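Local coordinates for protein KLLA0E08119p (Kluyveromyces lactis, PDB 3VA7) that probably carboxylates urea with bicarbonate and ATP by way of biotin, as the urea carboxylase part of a longer enzyme that also hydrolyses urea-1-carboxylate, at residues L90-I95 with S121-Q126; A366-E371 with D447-I452; V890-D895 with K902-C907. All blocks are in the same frame, centred on the assembly; numbering follows the deposited sequence.

Interaction 1. Residues L90-I95 with S121-Q126; sequences LDIDKI and SDRCSQ
Arg123 reaches from helix 118-125 to the first turn of helix 92-101, where it meets Asp93 by charge and Ile92 by both its aliphatic chain and the end of its guanidinium. The salt bridge is single-pronged: Arg123 NH1 donates to Asp93 OD1 at 2.8 Å, with an N-H...O angle of 173°. The carboxylate lies at the edge of the guanidinium and the bond stays in the guanidinium plane, yet the two flat groups stand 79° apart, so they do not form the coplanar two-bond pairing. OD1 is met almost end-on, nearly along its C-O bond. The arginine chain gets there by bending at chi2 (-46°) and again at chi3.

Beside the bridge, Ile92 crosses the arginine obliquely. With Ile92 CG2 anti to the backbone N, it is this methyl that is held out to the arginine, 3.9 Å from Arg123 CG and 3.8 Å from Arg123 NH1. Asp91 is the N-cap of the same helix: its OD2 takes the Lys94 N-H at 3.0 Å through the anti lone pair.

The guanidinium has a second acid, since Arg123 NE also pairs with Glu127, which probably limits its swing. This is a surface salt bridge between two helices of the biotin carboxylase N-terminal domain. Ile92 and Ile95 rest on Phe120 and Arg123 on Ile96, while Cys124 leans on Phe131 of edge strand 130-131 in the five-stranded parallel sheet.

Interaction 2. Residues A366-E371 with D447-I452; sequences ARLYAE and DYLRSI
Leu449 alone carries the helix side of this contact, laying its branched end on the backbone and side chains of strand 366-369. Its CD2 methyl comes 3.6 Å from Arg367 O and 4.1 Å from Leu368 CA, while CG faces the Ala366 methyl, CB, at 4.2 Å. Leu368 crosses Leu449 at about a right angle and offers CD1 to CD2 at 4.2 Å; its CG is trans to the backbone N (chi1 -168°), and although its CB leaves the strand alongside the helix, the branch turns back toward it. Cutting Leu449 back to an alanine is likely to open a gap over Arg367 O and cost Ala366 and Leu368 the apolar cover they get from this helix.

This is helix-on-sheet packing in the biotin carboxylase C-terminal domain: the helix runs nearly antiparallel to the strand, at 159°, and the axes of strand 366-369 and helix 447-452 come within 9.4 Å.

Farther out, Asn445, just ahead of the helix, clasps the strand by bonding Arg367 O and Tyr369 N. The Arg367 guanidinium leads away to Glu268 and Glu325, and its NH1 donates in plane to Tyr369 OH at 3.1 Å. Leu434 of helix 423-435 also packs on Leu449.

Interaction 3. Residues V890-D895 with K902-C907; sequences VLIEFD and KALLKC
The helical bond from Cys907 N to Ala903 O, 2.9 Å long, belongs to the turn that presents Leu904 to Ile892 and Phe894 on the neighbouring strand. Between strand and helix the contact is wholly apolar, and all three side chains are buried.

Leu904 is the residue that reaches across from the helix. Its CG lies trans to the backbone N (chi1 164°), which carries both methyls out from the helix to the strand. CD2 does most of the work: Leu904 CD2 sits 3.8 Å from Ile892 CG2 and also lies against Phe894, nearest its CD2 and 3.7 Å from Phe894 CG. It comes to that ring obliquely, neither squarely over the face nor squarely at the rim. The second methyl, Leu904 CD1, adds a looser touch, 4.1 Å from Ile892 CG2, so the isoleucine methyl meets both prongs of the leucine fork.

Ile892 and Phe894 are two apart on the strand, so both point to the helix, whereas Glu893 between them points away. The phenylalanine takes the crowded position, with CG between the backbone N and the carbonyl carbon (chi1 57°). That turns the ring back along its own strand, where Ile892 O lies in the ring plane at its edge.

Ile899, in the connecting loop, touches both Phe894 and Leu904, and Ile848 and Ile880 of strands in the same sheet also reach Leu904. The sodium ion held by Glu764, Arg790 and Asp845 is about 7 Å from the Phe894 side chain, and none of the three packing residues is among its ligands. The strand leads through a short loop into helix 901-912, which packs on one face of the five-stranded antiparallel sheet in the carboxyltransferase subdomain C and D region.

From the N terminus the three contacts come strictly in series; none nests in or crosses another. Interaction 1 closes a loop of 25 residues that passes through strand 106-108, tying together two helices of the biotin carboxylase N-terminal domain. Interaction 2 closes the longest loop, 75 residues containing strands and helix 423-435, and joins sheet to helix in the C-terminal domain of that same carboxylase unit; the nearest atoms of the two are about 17 Å apart. Interaction 3 closes a mere six-residue connection in the carboxyltransferase part, on the other side of the chain's centre, its centre about 73 Å from that of interaction 1 and 52 Å from that of interaction 2.

Interaction 1. Residues L90-I95 with S121-Q126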
# COMPACT_ATOMS: atom_id res chain seq x y z
N LEU A 90 -30.05 6.84 12.06
CA LEU A 90 -31.42 7.37 11.89
C LEU A 90 -32.50 6.63 12.67
O LEU A 90 -33.65 7.08 12.72
CB LEU A 90 -31.81 7.35 10.41
CG LEU A 90 -31.07 8.33 9.53
CD1 LEU A 90 -31.18 7.93 8.07
CD2 LEU A 90 -31.56 9.76 9.81
N ASP A 91 -32.14 5.51 13.29
CA ASP A 91 -33.10 4.63 13.94
C ASP A 91 -33.25 5.12 15.35
O ASP A 91 -32.42 4.81 16.21
CB ASP A 91 -32.62 3.15 13.91
CG ASP A 91 -33.70 2.14 14.40
OD1 ASP A 91 -34.26 1.41 13.55
OD2 ASP A 91 -33.97 2.06 15.62
N ILE A 92 -34.30 5.89 15.56
CA ILE A 92 -34.57 6.50 16.86
C ILE A 92 -34.56 5.47 17.98
O ILE A 92 -34.12 5.74 19.10
CB ILE A 92 -35.91 7.26 16.85
CG1 ILE A 92 -35.87 8.39 15.80
CG2 ILE A 92 -36.28 7.73 18.25
CD1 ILE A 92 -37.17 9.21 15.64
N ASP A 93 -35.04 4.27 17.66
CA ASP A 93 -35.28 3.30 18.73
C ASP A 93 -33.98 2.87 19.35
O ASP A 93 -33.82 2.88 20.59
CB ASP A 93 -36.19 2.13 18.26
CG ASP A 93 -37.66 2.34 18.69
OD1 ASP A 93 -38.07 3.53 18.88
OD2 ASP A 93 -38.39 1.34 18.90
N LYS A 94 -33.05 2.53 18.45
CA LYS A 94 -31.69 2.15 18.77
C LYS A 94 -30.99 3.25 19.57
O LYS A 94 -30.47 2.96 20.67
CB LYS A 94 -30.94 1.84 17.48
CG LYS A 94 -31.29 0.47 16.85
CD LYS A 94 -30.63 0.31 15.49
CE LYS A 94 -30.33 -1.18 15.22
NZ LYS A 94 -29.54 -1.44 13.98
N ILE A 95 -31.04 4.50 19.07
CA ILE A 95 -30.40 5.68 19.73
C ILE A 95 -30.86 5.83 21.17
O ILE A 95 -30.04 5.93 22.09
CB ILE A 95 -30.61 7.06 18.95
CG1 ILE A 95 -29.91 7.09 17.58
CG2 ILE A 95 -30.18 8.26 19.79
CD1 ILE A 95 -28.56 6.31 17.46
N SER A 121 -36.83 14.78 18.69
CA SER A 121 -36.75 15.70 19.82
C SER A 121 -37.81 15.35 20.89
O SER A 121 -37.50 15.32 22.08
CB SER A 121 -36.83 17.15 19.40
OG SER A 121 -36.80 17.95 20.55
N ASP A 122 -39.03 15.05 20.41
CA ASP A 122 -40.18 14.68 21.25
C ASP A 122 -40.01 13.32 21.99
O ASP A 122 -40.32 13.25 23.19
CB ASP A 122 -41.50 14.70 20.43
CG ASP A 122 -42.01 16.13 20.07
OD1 ASP A 122 -41.85 17.10 20.85
OD2 ASP A 122 -42.60 16.27 18.98
N ARG A 123 -39.51 12.28 21.29
CA ARG A 123 -39.09 11.01 21.94
C ARG A 123 -38.14 11.22 23.11
O ARG A 123 -38.31 10.60 24.17
CB ARG A 123 -38.44 10.02 20.94
CG ARG A 123 -39.27 8.76 20.56
CD ARG A 123 -39.93 8.05 21.81
NE ARG A 123 -39.28 6.82 22.31
CZ ARG A 123 -38.81 5.80 21.58
NH1 ARG A 123 -38.90 5.80 20.25
NH2 ARG A 123 -38.25 4.75 22.19
N CYS A 124 -37.12 12.07 22.92
CA CYS A 124 -36.20 12.40 24.04
C CYS A 124 -37.01 12.92 25.17
O CYS A 124 -36.90 12.42 26.28
CB CYS A 124 -35.10 13.42 23.69
SG CYS A 124 -33.91 12.76 22.55
N SER A 125 -37.82 13.94 24.90
CA SER A 125 -38.61 14.53 25.98
C SER A 125 -39.49 13.51 26.68
O SER A 125 -39.47 13.43 27.92
CB SER A 125 -39.46 15.71 25.50
OG SER A 125 -39.91 16.42 26.66
N GLN A 126 -40.24 12.72 25.90
CA GLN A 126 -41.22 11.76 26.46
C GLN A 126 -40.48 10.54 27.12
O GLN A 126 -41.11 9.60 27.63
CB GLN A 126 -42.31 11.36 25.41
CG GLN A 126 -42.17 9.91 24.88
CD GLN A 126 -42.91 9.61 23.58
OE1 GLN A 126 -43.08 10.49 22.71
NE2 GLN A 126 -43.33 8.34 23.42

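Interaction 2. Residues A366-E371 with D447-I452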
# COMPACT_ATOMS: atom_id res chain seq x y z
N ALA A 366 -12.29 25.83 5.07
CA ALA A 366 -12.39 25.10 3.82
C ALA A 366 -12.76 23.66 4.16
O ALA A 366 -12.28 23.08 5.16
CB ALA A 366 -11.04 25.15 3.03
N ARG A 367 -13.61 23.06 3.34
CA ARG A 367 -14.07 21.72 3.64
C ARG A 367 -13.35 20.69 2.79
O ARG A 367 -13.61 20.58 1.58
CB ARG A 367 -15.56 21.65 3.37
CG ARG A 367 -16.43 22.69 4.03
CD ARG A 367 -17.85 22.10 4.14
NE ARG A 367 -18.83 22.99 4.73
CZ ARG A 367 -20.13 22.71 4.80
NH1 ARG A 367 -20.59 21.56 4.31
NH2 ARG A 367 -20.97 23.57 5.33
N LEU A 368 -12.45 19.92 3.40
CA LEU A 368 -11.78 18.83 2.71
C LEU A 368 -12.67 17.61 2.60
O LEU A 368 -13.00 17.00 3.62
CB LEU A 368 -10.47 18.43 3.41
CG LEU A 368 -9.48 17.49 2.67
CD1 LEU A 368 -8.64 18.24 1.61
CD2 LEU A 368 -8.54 16.77 3.67
N TYR A 369 -13.03 17.28 1.36
CA TYR A 369 -13.85 16.10 1.02
C TYR A 369 -13.05 15.00 0.30
O TYR A 369 -12.18 15.30 -0.55
CB TYR A 369 -15.00 16.52 0.10
CG TYR A 369 -16.13 17.28 0.77
CD1 TYR A 369 -17.11 16.59 1.48
CD2 TYR A 369 -16.25 18.67 0.66
CE1 TYR A 369 -18.16 17.25 2.12
CE2 TYR A 369 -17.29 19.35 1.28
CZ TYR A 369 -18.25 18.62 2.01
OH TYR A 369 -19.31 19.21 2.68
N ALA A 370 -13.36 13.74 0.59
CA ALA A 370 -12.89 12.60 -0.21
C ALA A 370 -13.74 12.55 -1.47
O ALA A 370 -14.74 11.82 -1.55
CB ALA A 370 -13.03 11.34 0.56
N GLU A 371 -13.36 13.34 -2.45
CA GLU A 371 -14.11 13.49 -3.70
C GLU A 371 -13.15 13.76 -4.85
O GLU A 371 -12.04 14.31 -4.63
CB GLU A 371 -14.96 14.74 -3.66
CG GLU A 371 -16.37 14.60 -3.29
CD GLU A 371 -16.95 15.97 -3.00
OE1 GLU A 371 -16.20 16.95 -3.23
OE2 GLU A 371 -18.13 16.04 -2.52
N ASP A 447 -6.72 20.21 -4.20
CA ASP A 447 -6.21 20.98 -5.30
C ASP A 447 -7.29 21.94 -5.77
O ASP A 447 -6.99 23.08 -6.03
CB ASP A 447 -5.77 20.09 -6.48
CG ASP A 447 -5.09 20.89 -7.57
OD1 ASP A 447 -4.04 21.47 -7.26
OD2 ASP A 447 -5.63 21.01 -8.71
N TYR A 448 -8.51 21.46 -5.93
CA TYR A 448 -9.67 22.32 -6.19
C TYR A 448 -9.82 23.46 -5.15
O TYR A 448 -9.97 24.63 -5.50
CB TYR A 448 -10.88 21.42 -6.18
CG TYR A 448 -12.20 22.09 -6.28
CD1 TYR A 448 -12.99 22.23 -5.14
CD2 TYR A 448 -12.71 22.52 -7.51
CE1 TYR A 448 -14.24 22.80 -5.21
CE2 TYR A 448 -13.96 23.11 -7.60
CZ TYR A 448 -14.73 23.24 -6.45
OH TYR A 448 -15.98 23.81 -6.48
N LEU A 449 -9.72 23.11 -3.88
CA LEU A 449 -9.72 24.09 -2.80
C LEU A 449 -8.62 25.12 -2.97
O LEU A 449 -8.85 26.29 -2.74
CB LEU A 449 -9.55 23.42 -1.41
CG LEU A 449 -10.74 23.00 -0.54
CD1 LEU A 449 -12.06 23.08 -1.26
CD2 LEU A 449 -10.49 21.62 0.05
N ARG A 450 -7.43 24.67 -3.35
CA ARG A 450 -6.22 25.52 -3.41
C ARG A 450 -6.37 26.62 -4.44
O ARG A 450 -6.10 27.82 -4.19
CB ARG A 450 -5.01 24.67 -3.76
CG ARG A 450 -4.19 24.25 -2.58
CD ARG A 450 -3.48 23.01 -2.94
NE ARG A 450 -2.87 22.42 -1.78
CZ ARG A 450 -2.27 21.24 -1.79
NH1 ARG A 450 -2.24 20.58 -2.93
NH2 ARG A 450 -1.70 20.73 -0.70
N SER A 451 -6.79 26.17 -5.61
CA SER A 451 -7.16 26.99 -6.73
C SER A 451 -8.24 28.04 -6.35
O SER A 451 -8.07 29.23 -6.68
CB SER A 451 -7.61 26.07 -7.86
OG SER A 451 -8.67 26.68 -8.57
N ILE A 452 -9.31 27.63 -5.67
CA ILE A 452 -10.32 28.61 -5.18
C ILE A 452 -9.74 29.58 -4.18
O ILE A 452 -9.68 30.76 -4.46
CB ILE A 452 -11.57 27.97 -4.61
CG1 ILE A 452 -12.30 27.15 -5.67
CG2 ILE A 452 -12.49 29.03 -4.07
CD1 ILE A 452 -13.40 26.34 -5.09

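Interaction 3. Residues V890-D895 with K902-C907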
# COMPACT_ATOMS: atom_id res chain seq x y z
N VAL A 890 25.79 -14.20 5.33
CA VAL A 890 25.39 -12.79 5.27
C VAL A 890 25.80 -12.32 3.93
O VAL A 890 26.85 -12.71 3.39
CB VAL A 890 26.07 -11.88 6.39
CG1 VAL A 890 27.62 -12.11 6.45
CG2 VAL A 890 25.73 -10.37 6.20
N LEU A 891 24.96 -11.51 3.33
CA LEU A 891 25.30 -11.08 2.01
C LEU A 891 25.75 -9.63 2.12
O LEU A 891 25.10 -8.82 2.76
CB LEU A 891 24.10 -11.26 1.09
CG LEU A 891 24.29 -10.74 -0.31
CD1 LEU A 891 25.16 -11.70 -1.12
CD2 LEU A 891 22.95 -10.48 -0.94
N ILE A 892 26.88 -9.34 1.49
CA ILE A 892 27.48 -8.05 1.59
C ILE A 892 27.43 -7.35 0.25
O ILE A 892 28.03 -7.84 -0.73
CB ILE A 892 28.92 -8.24 2.01
CG1 ILE A 892 28.94 -8.57 3.48
CG2 ILE A 892 29.73 -6.96 1.80
CD1 ILE A 892 29.83 -9.57 3.81
N GLU A 893 26.72 -6.23 0.21
CA GLU A 893 26.58 -5.49 -1.03
C GLU A 893 27.58 -4.38 -1.03
O GLU A 893 27.73 -3.66 0.00
CB GLU A 893 25.18 -4.91 -1.27
CG GLU A 893 24.98 -4.33 -2.69
CD GLU A 893 23.64 -3.57 -2.90
OE1 GLU A 893 22.74 -3.65 -2.05
OE2 GLU A 893 23.49 -2.86 -3.92
N PHE A 894 28.28 -4.23 -2.15
CA PHE A 894 29.23 -3.12 -2.25
C PHE A 894 29.04 -2.21 -3.45
O PHE A 894 28.37 -2.53 -4.45
CB PHE A 894 30.68 -3.60 -2.15
CG PHE A 894 31.08 -4.64 -3.21
CD1 PHE A 894 31.96 -4.30 -4.26
CD2 PHE A 894 30.62 -5.98 -3.12
CE1 PHE A 894 32.35 -5.25 -5.22
CE2 PHE A 894 30.98 -6.96 -4.08
CZ PHE A 894 31.85 -6.60 -5.13
N ASP A 895 29.69 -1.06 -3.32
CA ASP A 895 29.81 -0.07 -4.37
C ASP A 895 31.22 -0.18 -4.96
O ASP A 895 32.18 0.29 -4.38
CB ASP A 895 29.62 1.29 -3.73
CG ASP A 895 29.51 2.38 -4.75
OD1 ASP A 895 29.94 2.15 -5.92
OD2 ASP A 895 28.99 3.45 -4.36
N LYS A 902 38.23 -7.54 -4.89
CA LYS A 902 39.41 -8.11 -4.27
C LYS A 902 39.65 -7.47 -2.94
O LYS A 902 39.91 -8.18 -1.97
CB LYS A 902 40.64 -7.95 -5.17
CG LYS A 902 40.79 -9.03 -6.25
CD LYS A 902 42.13 -8.84 -7.02
CE LYS A 902 42.27 -9.85 -8.22
NZ LYS A 902 43.67 -9.79 -8.79
N ALA A 903 39.50 -6.15 -2.88
CA ALA A 903 39.68 -5.39 -1.63
C ALA A 903 38.70 -5.76 -0.52
O ALA A 903 39.11 -5.86 0.69
CB ALA A 903 39.67 -3.87 -1.88
N LEU A 904 37.41 -5.92 -0.89
CA LEU A 904 36.38 -6.26 0.07
C LEU A 904 36.62 -7.71 0.64
O LEU A 904 36.56 -7.96 1.87
CB LEU A 904 35.01 -6.09 -0.57
CG LEU A 904 33.88 -6.77 0.19
CD1 LEU A 904 33.70 -6.02 1.48
CD2 LEU A 904 32.61 -6.75 -0.61
N LEU A 905 36.97 -8.63 -0.25
CA LEU A 905 37.38 -9.96 0.17
C LEU A 905 38.47 -9.92 1.27
O LEU A 905 38.29 -10.48 2.38
CB LEU A 905 37.84 -10.76 -1.03
CG LEU A 905 38.28 -12.17 -0.72
CD1 LEU A 905 37.16 -12.91 0.02
CD2 LEU A 905 38.70 -12.94 -2.03
N LYS A 906 39.56 -9.21 1.01
CA LYS A 906 40.61 -9.10 2.01
C LYS A 906 40.14 -8.36 3.31
O LYS A 906 40.46 -8.81 4.39
CB LYS A 906 41.87 -8.47 1.42
CG LYS A 906 42.46 -9.20 0.21
CD LYS A 906 43.65 -8.42 -0.34
CE LYS A 906 44.18 -8.92 -1.68
NZ LYS A 906 44.85 -7.76 -2.41
N CYS A 907 39.40 -7.26 3.25
CA CYS A 907 39.04 -6.71 4.55
C CYS A 907 38.23 -7.75 5.34
O CYS A 907 38.43 -7.89 6.60
CB CYS A 907 38.27 -5.41 4.45
SG CYS A 907 39.13 -4.09 3.60